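Local coordinates for cysteine desulfurase (Elizabethkingia anophelis NUHP1, PDB 5VPR), which probably removes sulfur from L-cysteine to give L-alanine, handing it to an acceptor with the help of covalently bound pyridoxal 5'-phosphate, at residues R80-R85 with A296-E301; F215-Q220 with D225-S230; T39-K44 with A391-F396; N51-H56 with P285-N290; N201-I206 with A247-Q252. All coordinates share one frame; numbering follows the deposited sequence.

The five contacts divide between the large sheet of a class-V pyridoxal-phosphate enzyme and the helices and loops beside it. Contacts 2 and 5 reach neighbouring strands of that seven-stranded sheet, 226-230 and 203-207, and their centres lie about 13 Å apart. Contact 1, also about 13 Å from contact 2, touches it where Val83 packs on Phe229. Helix 287-303 serves both contact 1 and contact 4. Contact 3 joins the pair of segments most widely separated in sequence among the five, and the other four contacts are nested within the loop it closes; its centre is about 34 Å from that of contact 5. Strand 226-230 of the sheet leads to the lysine carrying the cofactor.

Contact 1: R80-R85 with A296-E301; sequences RKKVQR and AVDFME
Helices 67-87 and 287-303 pass each other here with the axes of segments 80-85 and 296-301 9.9 Å apart at closest approach and at an angle of 41°, and the CA atoms of Val83 and Val297 mark the nearest backbone approach. Lys82 and Asp298 supply the polar part of the contact. The lysine chain leaves CG anti to the carbonyl carbon (chi1 -65°) and then runs fully extended, which carries its ammonium group across to the neighbouring helix at about a right angle to the aspartate side chain. Lys82 NZ forms a salt bridge with Asp298 OD2 at 2.7 Å, arriving on the syn side but 29° out of the carboxylate plane. The methylenes also lie against this group, Lys82 CD being 3.4 Å from Asp298 OD1. Beside the ion pair, the two valines touch through one branch each, Val83 CG2 meeting Val297 CG2 at 4.2 Å. The other branch, Val297 CG1, rests 3.8 Å from Lys82 O. That same carbonyl accepts a hydrogen bond from a water at 2.8 Å, and the water also reaches Glu301 OE2 through a weak bond. Val83 continues onto Val95 of the sheet, while Val297 packs on Phe86. A short ion pair thus flanks the valine contact on its partly exposed side, and the carboxylate probably helps to keep the lysine protonated.

Contact 2: F215-Q220 with D225-S230; sequences FEIDVQ and DFFAFS
Ile217 lies over one face of the Phe227 ring, its CG2 4.0 Å from the ring centroid and 20° off the normal, a CH-pi contact displaced toward the rim. Ile217 holds CG2 anti to the backbone N, which sets this methyl over the ring face; CD1, on the other branch, stands 3.7 Å from Phe227 CZ. Val219 meets the root of the same side chain: its CG1 is 4.0 Å from Phe227 CB and approaches the ring obliquely. The ring's reach toward Ile217 follows from chi1 of -174°, with Phe227 CG anti to its own backbone N. These segments belong to a beta-alpha-beta unit, strand 203-207, helix 219-222 and strand 226-230, in the large sheet of this class-V fold, and the aromatic side chain of the second strand packs against Val219, the first residue of the connecting helix. Asp218 is its N-cap, and OD1 takes a weak hydrogen bond from Gln220 N at 3.0 Å as well as one from Asn88 ND2. Ile87 of helix 67-87 packs on both Ile217 and Val219, and Tyr244 on Val219 and Phe227. At the far end of the strand, Ser230 OG bonds a phosphate oxygen of the modified lysine at position 233.

Contact 3: T39-K44 with A391-F396; sequences TSQKPK and AVYNTF
Tyr393 bridges to Gln41 across two irregular loops, one leading into helix 44-56 and the other, with a type I beta turn from Ala391 to Asn394, leading into helix 396-413 of this class-V fold. The hydrogen bond between them runs from Gln41 N to Tyr393 OH, 3.0 Å long and fairly straight at 162°. The phenolic oxygen is also hydrogen-bonded to Asn36 OD1, which gives it a second polar partner inside the protein. Van der Waals contact accompanies this bond: Gln41 CB stands 3.4 Å from Tyr393 OH and 3.8 Å from Tyr393 CZ. The two side chains cross at about a right angle, with amide and ring planes 39° apart. A bend at chi2 (-56°) turns the end of the glutamine away after its CB and CG have met the phenol. Further bonds lie within the loops and beyond them. Asn394 OD1 accepts from Ala391 N across the turn, while Ala391 CB lies over one face of the Tyr393 ring, toward its rim. Outside the two loops, Ser40 OG is bonded to His232 O and Tyr235 N, near the cofactor-bearing lysine. Lys42 NZ folds back to Ser40 O at 2.9 Å, standing above the carbonyl plane.

Contact 4: N51-H56 with P285-N290; sequences NNYYEH and PNIAGN
Tyr53 and Tyr54 present their rings to the first turn of helix 287-303, and their different first torsions bring both to Ala288. Tyr53 holds CG anti to the backbone N (chi1 169°), which turns one face of its ring to the backbone N of Ala288, with CD2 3.7 Å from Ala288 CB. Tyr54 has its CG beside the backbone N instead (chi1 -75°), and its OH comes to 3.3 Å from the same methyl. Tyr53 CD2 lies over one face of the Tyr54 ring, toward the rim. Farther along the Tyr53 ring, Ile287 CG2 approaches obliquely, 3.5 Å from CZ, the two side chains crossing at about a right angle. Tyr53 OH has its main polar partner in Asn58 ND2. The turn begins at Asn286, the N-cap, whose OD1 accepts from Gly289 N at 3.1 Å. The two tyrosines thus join helix 44-56 to the start of helix 287-303, while Tyr53 also touches Ala72 of helix 67-87 and Asn286 ND2 bonds Gly239 O just before strand 241-245.

Contact 5: N201-I206 with A247-Q252; sequences NAFIFI and ASVLEQ
A strand of the large mixed sheet, 203-207, meets a short helix, 247-250, that directly follows strand 241-245 of the same sheet. Phe203 at the start of the strand is the residue that bridges them. Its ring takes Val249 CG1 over one face, 4.0 Å from the centroid and only 12° off the normal, a well-centred CH-pi contact. The two side chains approach from opposite directions, and the closest ring atom to that methyl is Phe203 CE1 at 3.9 Å. Chi1 of 174° puts Val249 CG1 anti to its backbone N, which turns this branch to the ring. Gln252 reaches the ring differently: its OE1 lies at the edge, near the ring plane, 3.7 Å from Phe203 CZ. The amide and ring planes stand 81° apart, so the amide is set nearly upright against the ring edge. The glutamine chain is extended, and its other amide atom is tied back, NE2 donating to Ser248 O at 2.9 Å. This bond probably helps to hold the amide's rotation, with the oxygen toward the ring. Val249 also packs on Phe226 of the intervening strand, and Asp225 OD2 accepts from Ile204 N next to the aromatic residue. The contact thus packs a helix against the mixed sheet, as in the alpha/beta large domain of this class-V family.

Contact 1: R80-R85 with A296-E301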
# COMPACT_ATOMS: atom_id res chain seq x y z
N ARG A 80 15.78 -4.86 8.71
CA ARG A 80 15.48 -5.81 7.64
C ARG A 80 14.85 -7.08 8.19
O ARG A 80 13.93 -7.63 7.58
CB ARG A 80 16.74 -6.16 6.85
CG ARG A 80 16.42 -6.90 5.53
CD ARG A 80 17.69 -7.38 4.78
NE ARG A 80 18.76 -6.38 4.68
CZ ARG A 80 18.94 -5.53 3.66
NH1 ARG A 80 18.11 -5.51 2.63
NH2 ARG A 80 19.98 -4.69 3.67
N LYS A 81 15.33 -7.56 9.35
CA LYS A 81 14.78 -8.79 9.90
C LYS A 81 13.38 -8.57 10.46
O LYS A 81 12.55 -9.49 10.43
CB LYS A 81 15.72 -9.36 10.98
CG LYS A 81 17.11 -9.79 10.45
CD LYS A 81 17.92 -10.50 11.53
CE LYS A 81 19.31 -10.89 11.02
NZ LYS A 81 20.02 -9.66 10.53
N LYS A 82 13.09 -7.37 10.97
CA LYS A 82 11.73 -7.07 11.39
C LYS A 82 10.77 -7.15 10.21
O LYS A 82 9.70 -7.76 10.31
CB LYS A 82 11.66 -5.68 12.03
CG LYS A 82 12.43 -5.52 13.35
CD LYS A 82 12.34 -4.05 13.79
CE LYS A 82 13.14 -3.72 15.04
NZ LYS A 82 12.93 -2.26 15.37
N VAL A 83 11.14 -6.55 9.07
CA VAL A 83 10.30 -6.61 7.89
C VAL A 83 10.17 -8.05 7.39
O VAL A 83 9.08 -8.49 7.01
CB VAL A 83 10.84 -5.69 6.78
CG1 VAL A 83 10.00 -5.81 5.52
CG2 VAL A 83 10.87 -4.23 7.26
N GLN A 84 11.28 -8.80 7.39
CA GLN A 84 11.25 -10.21 7.02
C GLN A 84 10.18 -10.98 7.80
O GLN A 84 9.33 -11.66 7.22
CB GLN A 84 12.63 -10.85 7.24
CG GLN A 84 12.67 -12.33 6.81
CD GLN A 84 13.69 -13.16 7.56
OE1 GLN A 84 14.57 -12.64 8.25
NE2 GLN A 84 13.57 -14.48 7.43
N ARG A 85 10.22 -10.87 9.14
CA ARG A 85 9.23 -11.55 9.96
C ARG A 85 7.82 -11.00 9.72
O ARG A 85 6.84 -11.76 9.77
CB ARG A 85 9.61 -11.43 11.44
CG ARG A 85 10.81 -12.29 11.84
CD ARG A 85 11.04 -12.29 13.35
NE ARG A 85 11.48 -10.98 13.82
CZ ARG A 85 12.75 -10.58 13.83
NH1 ARG A 85 13.71 -11.40 13.42
NH2 ARG A 85 13.06 -9.36 14.27
N ALA A 296 7.96 1.16 12.28
CA ALA A 296 6.56 1.12 11.88
C ALA A 296 6.01 -0.31 11.91
O ALA A 296 4.85 -0.53 12.27
CB ALA A 296 6.41 1.73 10.48
N VAL A 297 6.85 -1.30 11.57
CA VAL A 297 6.47 -2.69 11.76
C VAL A 297 6.24 -2.97 13.24
O VAL A 297 5.25 -3.61 13.63
CB VAL A 297 7.55 -3.62 11.17
CG1 VAL A 297 7.35 -5.06 11.66
CG2 VAL A 297 7.50 -3.57 9.65
N ASP A 298 7.15 -2.49 14.10
CA ASP A 298 6.99 -2.65 15.54
C ASP A 298 5.66 -2.08 16.02
O ASP A 298 4.98 -2.68 16.86
CB ASP A 298 8.16 -1.97 16.28
CG ASP A 298 9.48 -2.72 16.14
OD1 ASP A 298 9.48 -3.88 15.68
OD2 ASP A 298 10.52 -2.13 16.51
N PHE A 299 5.28 -0.91 15.50
CA PHE A 299 4.03 -0.28 15.91
C PHE A 299 2.84 -1.16 15.56
O PHE A 299 1.94 -1.39 16.39
CB PHE A 299 3.88 1.09 15.24
CG PHE A 299 2.49 1.64 15.35
CD1 PHE A 299 2.03 2.14 16.57
CD2 PHE A 299 1.64 1.64 14.26
CE1 PHE A 299 0.73 2.65 16.69
CE2 PHE A 299 0.34 2.14 14.38
CZ PHE A 299 -0.11 2.65 15.60
N MET A 300 2.81 -1.66 14.33
CA MET A 300 1.72 -2.53 13.92
C MET A 300 1.71 -3.81 14.75
O MET A 300 0.64 -4.25 15.19
CB MET A 300 1.83 -2.83 12.43
CG MET A 300 1.60 -1.59 11.57
SD MET A 300 1.46 -1.90 9.81
CE MET A 300 -0.01 -2.95 9.71
N GLU A 301 2.88 -4.42 14.99
CA GLU A 301 2.89 -5.63 15.82
C GLU A 301 2.45 -5.31 17.25
O GLU A 301 1.78 -6.12 17.90
CB GLU A 301 4.27 -6.28 15.82
CG GLU A 301 4.83 -6.61 14.43
CD GLU A 301 4.45 -7.99 13.90
OE1 GLU A 301 3.41 -8.55 14.32
OE2 GLU A 301 5.21 -8.53 13.05
O HOH W 1 8.58 -7.97 12.89

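Contact 2: F215-Q220 with D225-S230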
# COMPACT_ATOMS: atom_id res chain seq x y z
N PHE A 215 -3.88 -5.65 6.43
CA PHE A 215 -4.04 -7.02 6.92
C PHE A 215 -2.75 -7.79 6.75
O PHE A 215 -1.85 -7.38 6.02
CB PHE A 215 -5.20 -7.75 6.23
CG PHE A 215 -5.27 -7.54 4.75
CD1 PHE A 215 -6.17 -6.63 4.22
CD2 PHE A 215 -4.45 -8.25 3.89
CE1 PHE A 215 -6.26 -6.43 2.86
CE2 PHE A 215 -4.52 -8.06 2.52
CZ PHE A 215 -5.44 -7.15 2.00
N GLU A 216 -2.68 -8.91 7.46
CA GLU A 216 -1.43 -9.65 7.57
C GLU A 216 -1.00 -10.20 6.22
O GLU A 216 -1.82 -10.66 5.43
CB GLU A 216 -1.56 -10.78 8.58
CG GLU A 216 -0.32 -11.68 8.65
CD GLU A 216 -0.29 -12.57 9.88
OE1 GLU A 216 -0.87 -12.17 10.92
OE2 GLU A 216 0.32 -13.67 9.80
N ILE A 217 0.31 -10.15 5.96
CA ILE A 217 0.91 -10.66 4.73
C ILE A 217 1.78 -11.87 5.09
O ILE A 217 2.58 -11.80 6.02
CB ILE A 217 1.76 -9.57 4.04
CG1 ILE A 217 0.90 -8.34 3.70
CG2 ILE A 217 2.49 -10.14 2.82
CD1 ILE A 217 -0.27 -8.63 2.80
N ASP A 218 1.63 -12.95 4.33
CA ASP A 218 2.49 -14.14 4.44
C ASP A 218 2.89 -14.51 3.02
O ASP A 218 2.15 -15.22 2.32
CB ASP A 218 1.77 -15.30 5.14
CG ASP A 218 2.68 -16.51 5.41
OD1 ASP A 218 3.70 -16.70 4.70
OD2 ASP A 218 2.37 -17.29 6.33
N VAL A 219 4.07 -14.05 2.60
CA VAL A 219 4.51 -14.26 1.22
C VAL A 219 4.82 -15.72 0.95
O VAL A 219 4.81 -16.14 -0.21
CB VAL A 219 5.74 -13.38 0.88
CG1 VAL A 219 5.41 -11.88 1.05
CG2 VAL A 219 6.95 -13.80 1.72
N GLN A 220 5.09 -16.52 2.00
CA GLN A 220 5.34 -17.94 1.78
C GLN A 220 4.06 -18.67 1.41
O GLN A 220 4.04 -19.44 0.44
CB GLN A 220 6.01 -18.58 3.01
CG GLN A 220 7.52 -18.26 3.07
CD GLN A 220 8.26 -19.02 4.17
OE1 GLN A 220 8.59 -20.19 4.01
NE2 GLN A 220 8.55 -18.33 5.27
N ASP A 225 6.09 -14.28 -6.39
CA ASP A 225 7.52 -14.19 -6.67
C ASP A 225 8.12 -12.87 -6.20
O ASP A 225 9.29 -12.83 -5.80
CB ASP A 225 7.79 -14.36 -8.16
CG ASP A 225 7.48 -15.76 -8.65
OD1 ASP A 225 7.98 -16.72 -8.03
OD2 ASP A 225 6.72 -15.89 -9.62
N PHE A 226 7.33 -11.80 -6.25
CA PHE A 226 7.70 -10.48 -5.75
C PHE A 226 6.53 -9.90 -4.97
O PHE A 226 5.37 -10.15 -5.30
CB PHE A 226 8.02 -9.49 -6.87
CG PHE A 226 9.03 -9.96 -7.84
CD1 PHE A 226 8.64 -10.55 -9.03
CD2 PHE A 226 10.38 -9.81 -7.58
CE1 PHE A 226 9.58 -10.99 -9.94
CE2 PHE A 226 11.33 -10.25 -8.49
CZ PHE A 226 10.93 -10.83 -9.67
N PHE A 227 6.85 -9.10 -3.96
CA PHE A 227 5.83 -8.40 -3.18
C PHE A 227 6.40 -7.03 -2.82
O PHE A 227 7.45 -6.96 -2.20
CB PHE A 227 5.45 -9.17 -1.91
CG PHE A 227 4.30 -8.56 -1.15
CD1 PHE A 227 2.99 -8.87 -1.49
CD2 PHE A 227 4.52 -7.67 -0.10
CE1 PHE A 227 1.91 -8.31 -0.80
CE2 PHE A 227 3.45 -7.09 0.59
CZ PHE A 227 2.14 -7.42 0.24
N ALA A 228 5.71 -5.95 -3.21
CA ALA A 228 6.24 -4.61 -3.02
C ALA A 228 5.27 -3.73 -2.24
O ALA A 228 4.05 -3.82 -2.44
CB ALA A 228 6.57 -3.97 -4.37
N PHE A 229 5.79 -2.88 -1.36
CA PHE A 229 4.92 -1.98 -0.60
C PHE A 229 5.73 -0.77 -0.14
O PHE A 229 6.95 -0.69 -0.33
CB PHE A 229 4.22 -2.69 0.59
CG PHE A 229 5.15 -3.34 1.59
CD1 PHE A 229 5.76 -4.55 1.31
CD2 PHE A 229 5.33 -2.78 2.86
CE1 PHE A 229 6.58 -5.17 2.24
CE2 PHE A 229 6.18 -3.40 3.80
CZ PHE A 229 6.78 -4.60 3.49
N SER A 230 5.00 0.20 0.42
CA SER A 230 5.50 1.55 0.68
C SER A 230 5.42 1.83 2.17
O SER A 230 4.37 1.61 2.78
CB SER A 230 4.69 2.62 -0.05
OG SER A 230 4.90 2.58 -1.45

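Contact 3: T39-K44 with A391-F396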
# COMPACT_ATOMS: atom_id res chain seq x y z
N THR A 39 -1.74 8.79 2.10
CA THR A 39 -0.61 8.55 2.98
C THR A 39 -1.12 8.50 4.41
O THR A 39 -2.16 9.08 4.73
CB THR A 39 0.49 9.62 2.81
OG1 THR A 39 1.71 9.12 3.37
CG2 THR A 39 0.12 10.95 3.50
N SER A 40 -0.41 7.76 5.25
CA SER A 40 -0.80 7.64 6.64
C SER A 40 -0.06 8.64 7.51
O SER A 40 0.97 9.19 7.11
CB SER A 40 -0.55 6.22 7.15
OG SER A 40 0.83 5.90 7.11
N GLN A 41 -0.60 8.86 8.71
CA GLN A 41 0.04 9.67 9.75
C GLN A 41 0.94 8.78 10.61
O GLN A 41 0.85 7.56 10.56
CB GLN A 41 -1.02 10.39 10.60
CG GLN A 41 -1.93 11.33 9.79
CD GLN A 41 -1.15 12.37 8.99
OE1 GLN A 41 0.05 12.60 9.23
NE2 GLN A 41 -1.82 13.00 8.02
N LYS A 42 1.82 9.41 11.41
CA LYS A 42 2.93 8.66 12.00
C LYS A 42 2.84 8.64 13.52
O LYS A 42 2.59 9.68 14.13
CB LYS A 42 4.31 9.25 11.63
CG LYS A 42 4.50 9.71 10.19
CD LYS A 42 4.19 8.62 9.19
CE LYS A 42 4.13 9.18 7.76
NZ LYS A 42 3.63 8.12 6.82
N PRO A 43 3.10 7.50 14.15
CA PRO A 43 3.12 7.44 15.61
C PRO A 43 4.46 7.92 16.16
O PRO A 43 5.47 7.95 15.46
CB PRO A 43 2.90 5.96 15.91
CG PRO A 43 3.60 5.27 14.75
CD PRO A 43 3.42 6.19 13.54
N LYS A 44 4.44 8.29 17.45
CA LYS A 44 5.61 8.89 18.08
C LYS A 44 6.81 7.95 18.06
O LYS A 44 7.95 8.39 17.87
CB LYS A 44 5.28 9.33 19.51
N ALA A 391 -7.54 4.58 8.68
CA ALA A 391 -6.37 4.00 9.33
C ALA A 391 -6.76 3.66 10.76
O ALA A 391 -7.91 3.85 11.18
CB ALA A 391 -5.16 4.96 9.28
N VAL A 392 -5.79 3.16 11.53
CA VAL A 392 -6.11 2.56 12.83
C VAL A 392 -6.59 3.61 13.83
O VAL A 392 -7.33 3.28 14.77
CB VAL A 392 -4.89 1.79 13.36
CG1 VAL A 392 -3.76 2.77 13.73
CG2 VAL A 392 -5.28 0.93 14.55
N TYR A 393 -6.20 4.87 13.66
CA TYR A 393 -6.52 5.90 14.64
C TYR A 393 -7.88 6.56 14.40
O TYR A 393 -8.30 7.39 15.21
CB TYR A 393 -5.42 6.97 14.66
CG TYR A 393 -4.89 7.32 13.29
CD1 TYR A 393 -3.57 7.03 12.94
CD2 TYR A 393 -5.70 7.93 12.34
CE1 TYR A 393 -3.07 7.33 11.68
CE2 TYR A 393 -5.21 8.25 11.07
CZ TYR A 393 -3.89 7.94 10.75
OH TYR A 393 -3.40 8.23 9.49
N ASN A 394 -8.57 6.22 13.31
CA ASN A 394 -9.85 6.84 13.04
C ASN A 394 -10.94 6.25 13.94
O ASN A 394 -10.83 5.13 14.43
CB ASN A 394 -10.21 6.69 11.56
CG ASN A 394 -9.28 7.48 10.67
OD1 ASN A 394 -8.75 6.96 9.68
ND2 ASN A 394 -9.07 8.75 11.01
N THR A 395 -12.00 7.04 14.16
CA THR A 395 -13.03 6.71 15.13
C THR A 395 -14.42 6.74 14.51
O THR A 395 -14.66 7.37 13.47
CB THR A 395 -13.00 7.67 16.33
OG1 THR A 395 -13.46 8.96 15.89
CG2 THR A 395 -11.61 7.80 16.90
N PHE A 396 -15.36 6.07 15.18
CA PHE A 396 -16.75 6.18 14.76
C PHE A 396 -17.26 7.62 14.90
O PHE A 396 -18.04 8.09 14.07
CB PHE A 396 -17.62 5.21 15.57
CG PHE A 396 -17.22 3.77 15.39
CD1 PHE A 396 -17.54 3.09 14.23
CD2 PHE A 396 -16.52 3.11 16.38
CE1 PHE A 396 -17.17 1.77 14.05
CE2 PHE A 396 -16.13 1.78 16.21
CZ PHE A 396 -16.46 1.11 15.05

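Contact 4: N51-H56 with P285-N290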
# COMPACT_ATOMS: atom_id res chain seq x y z
N ASN A 51 14.69 10.35 14.90
CA ASN A 51 15.46 11.33 15.66
C ASN A 51 16.58 10.66 16.45
O ASN A 51 17.69 11.18 16.50
CB ASN A 51 14.52 12.09 16.59
CG ASN A 51 15.15 13.33 17.16
OD1 ASN A 51 15.64 13.34 18.29
ND2 ASN A 51 15.15 14.40 16.37
N ASN A 52 16.30 9.52 17.09
CA ASN A 52 17.34 8.83 17.86
C ASN A 52 18.48 8.37 16.96
O ASN A 52 19.65 8.41 17.36
CB ASN A 52 16.76 7.64 18.62
CG ASN A 52 15.90 8.05 19.79
OD1 ASN A 52 16.11 9.11 20.39
ND2 ASN A 52 14.93 7.22 20.14
N TYR A 53 18.15 7.92 15.74
CA TYR A 53 19.20 7.52 14.81
C TYR A 53 20.13 8.68 14.49
O TYR A 53 21.36 8.55 14.57
CB TYR A 53 18.60 6.97 13.51
CG TYR A 53 19.68 6.81 12.46
CD1 TYR A 53 20.59 5.75 12.53
CD2 TYR A 53 19.86 7.77 11.46
CE1 TYR A 53 21.62 5.63 11.61
CE2 TYR A 53 20.87 7.66 10.54
CZ TYR A 53 21.75 6.58 10.62
OH TYR A 53 22.77 6.46 9.71
N TYR A 54 19.56 9.84 14.14
CA TYR A 54 20.42 10.96 13.74
C TYR A 54 21.16 11.56 14.93
O TYR A 54 22.27 12.08 14.76
CB TYR A 54 19.60 12.04 13.03
CG TYR A 54 19.21 11.71 11.61
CD1 TYR A 54 17.87 11.70 11.22
CD2 TYR A 54 20.17 11.41 10.64
CE1 TYR A 54 17.50 11.40 9.91
CE2 TYR A 54 19.81 11.09 9.34
CZ TYR A 54 18.47 11.09 8.99
OH TYR A 54 18.12 10.81 7.70
N GLU A 55 20.57 11.52 16.13
CA GLU A 55 21.27 12.12 17.25
C GLU A 55 22.29 11.18 17.89
O GLU A 55 23.13 11.66 18.67
CB GLU A 55 20.28 12.60 18.31
CG GLU A 55 19.43 13.75 17.79
CD GLU A 55 18.60 14.40 18.86
OE1 GLU A 55 18.00 15.46 18.60
OE2 GLU A 55 18.54 13.85 19.98
N HIS A 56 22.28 9.88 17.58
CA HIS A 56 23.16 8.97 18.31
C HIS A 56 23.97 8.01 17.46
O HIS A 56 25.06 7.61 17.88
CB HIS A 56 22.36 8.16 19.34
CG HIS A 56 21.76 9.00 20.42
ND1 HIS A 56 20.43 9.38 20.41
CD2 HIS A 56 22.31 9.58 21.50
CE1 HIS A 56 20.19 10.15 21.46
NE2 HIS A 56 21.32 10.28 22.14
N PRO A 285 22.24 3.69 1.11
CA PRO A 285 20.84 3.44 1.48
C PRO A 285 20.27 4.60 2.28
O PRO A 285 21.00 5.43 2.84
CB PRO A 285 20.90 2.16 2.32
CG PRO A 285 22.33 1.99 2.71
CD PRO A 285 23.17 2.72 1.70
N ASN A 286 18.94 4.65 2.31
CA ASN A 286 18.22 5.55 3.21
C ASN A 286 18.20 4.90 4.59
O ASN A 286 17.20 4.31 5.02
CB ASN A 286 16.82 5.83 2.68
CG ASN A 286 16.02 6.73 3.59
OD1 ASN A 286 16.54 7.35 4.55
ND2 ASN A 286 14.73 6.80 3.32
N ILE A 287 19.32 5.06 5.31
CA ILE A 287 19.55 4.29 6.55
C ILE A 287 18.47 4.61 7.58
O ILE A 287 17.87 3.71 8.17
CB ILE A 287 20.95 4.60 7.12
CG1 ILE A 287 22.05 4.22 6.11
CG2 ILE A 287 21.13 3.85 8.46
CD1 ILE A 287 23.32 5.09 6.21
N ALA A 288 18.24 5.91 7.82
CA ALA A 288 17.25 6.33 8.80
C ALA A 288 15.86 5.82 8.44
O ALA A 288 15.14 5.30 9.29
CB ALA A 288 17.24 7.86 8.89
N GLY A 289 15.48 5.98 7.17
CA GLY A 289 14.17 5.52 6.74
C GLY A 289 14.00 4.01 6.87
O GLY A 289 12.94 3.54 7.28
N ASN A 290 15.05 3.25 6.55
CA ASN A 290 14.98 1.79 6.69
C ASN A 290 14.86 1.38 8.15
O ASN A 290 14.07 0.49 8.48
CB ASN A 290 16.19 1.13 6.04
CG ASN A 290 16.28 1.40 4.56
OD1 ASN A 290 15.27 1.76 3.93
ND2 ASN A 290 17.47 1.23 3.99

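Contact 5: N201-I206 with A247-Q252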
# COMPACT_ATOMS: atom_id res chain seq x y z
N ASN A 201 4.47 -20.43 -16.81
CA ASN A 201 5.70 -20.31 -16.05
C ASN A 201 6.05 -18.85 -15.77
O ASN A 201 7.22 -18.51 -15.60
CB ASN A 201 6.86 -21.00 -16.77
CG ASN A 201 6.83 -22.53 -16.64
OD1 ASN A 201 6.36 -23.07 -15.64
ND2 ASN A 201 7.33 -23.22 -17.66
N ALA A 202 5.05 -17.98 -15.73
CA ALA A 202 5.27 -16.56 -15.51
C ALA A 202 5.73 -16.28 -14.08
O ALA A 202 5.35 -16.97 -13.14
CB ALA A 202 3.97 -15.77 -15.78
N PHE A 203 6.54 -15.23 -13.92
CA PHE A 203 6.76 -14.65 -12.61
C PHE A 203 5.52 -13.88 -12.16
O PHE A 203 4.80 -13.30 -12.97
CB PHE A 203 7.97 -13.69 -12.62
CG PHE A 203 9.31 -14.36 -12.83
CD1 PHE A 203 10.43 -13.61 -13.15
CD2 PHE A 203 9.45 -15.74 -12.72
CE1 PHE A 203 11.67 -14.21 -13.35
CE2 PHE A 203 10.69 -16.35 -12.92
CZ PHE A 203 11.80 -15.58 -13.24
N ILE A 204 5.29 -13.85 -10.85
CA ILE A 204 4.12 -13.20 -10.29
C ILE A 204 4.57 -12.02 -9.42
O ILE A 204 5.20 -12.22 -8.37
CB ILE A 204 3.26 -14.16 -9.47
CG1 ILE A 204 2.79 -15.31 -10.37
CG2 ILE A 204 2.09 -13.41 -8.85
CD1 ILE A 204 2.02 -16.35 -9.63
N PHE A 205 4.22 -10.81 -9.83
CA PHE A 205 4.53 -9.60 -9.07
C PHE A 205 3.25 -9.10 -8.40
O PHE A 205 2.28 -8.78 -9.08
CB PHE A 205 5.11 -8.52 -9.99
CG PHE A 205 5.58 -7.26 -9.29
CD1 PHE A 205 6.93 -6.99 -9.16
CD2 PHE A 205 4.68 -6.33 -8.81
CE1 PHE A 205 7.38 -5.83 -8.55
CE2 PHE A 205 5.13 -5.15 -8.19
CZ PHE A 205 6.49 -4.91 -8.06
N ILE A 206 3.27 -9.01 -7.07
CA ILE A 206 2.14 -8.48 -6.31
C ILE A 206 2.53 -7.10 -5.76
O ILE A 206 3.49 -6.97 -5.00
CB ILE A 206 1.73 -9.42 -5.17
CG1 ILE A 206 1.40 -10.81 -5.72
CG2 ILE A 206 0.50 -8.84 -4.46
CD1 ILE A 206 0.16 -10.82 -6.60
N ALA A 247 14.25 -15.85 -3.24
CA ALA A 247 15.68 -15.94 -3.55
C ALA A 247 15.91 -16.62 -4.89
O ALA A 247 16.73 -16.17 -5.69
CB ALA A 247 16.43 -16.70 -2.45
N SER A 248 15.16 -17.69 -5.17
CA SER A 248 15.36 -18.41 -6.42
C SER A 248 14.99 -17.56 -7.64
O SER A 248 15.48 -17.84 -8.74
CB SER A 248 14.54 -19.71 -6.42
OG SER A 248 13.18 -19.44 -6.11
N VAL A 249 14.16 -16.54 -7.47
CA VAL A 249 13.81 -15.65 -8.57
C VAL A 249 14.76 -14.48 -8.67
O VAL A 249 15.20 -14.12 -9.78
CB VAL A 249 12.35 -15.19 -8.40
CG1 VAL A 249 11.99 -14.15 -9.45
CG2 VAL A 249 11.44 -16.40 -8.49
N LEU A 250 15.10 -13.87 -7.53
CA LEU A 250 16.07 -12.78 -7.51
C LEU A 250 17.38 -13.21 -8.17
O LEU A 250 17.99 -12.44 -8.93
CB LEU A 250 16.33 -12.33 -6.08
CG LEU A 250 15.19 -11.55 -5.40
CD1 LEU A 250 15.65 -11.05 -4.05
CD2 LEU A 250 14.69 -10.42 -6.28
N GLU A 251 17.82 -14.44 -7.90
CA GLU A 251 19.06 -14.96 -8.47
C GLU A 251 18.98 -15.18 -9.97
O GLU A 251 20.01 -15.50 -10.58
CB GLU A 251 19.43 -16.27 -7.77
CG GLU A 251 19.82 -16.08 -6.31
CD GLU A 251 20.04 -17.39 -5.58
OE1 GLU A 251 19.72 -18.45 -6.16
OE2 GLU A 251 20.53 -17.35 -4.43
N GLN A 252 17.81 -15.04 -10.59
CA GLN A 252 17.72 -15.12 -12.04
C GLN A 252 17.78 -13.75 -12.71
O GLN A 252 17.96 -13.68 -13.93
CB GLN A 252 16.43 -15.84 -12.45
CG GLN A 252 16.35 -17.29 -11.96
CD GLN A 252 15.03 -17.98 -12.31
OE1 GLN A 252 14.61 -17.97 -13.46
NE2 GLN A 252 14.38 -18.56 -11.31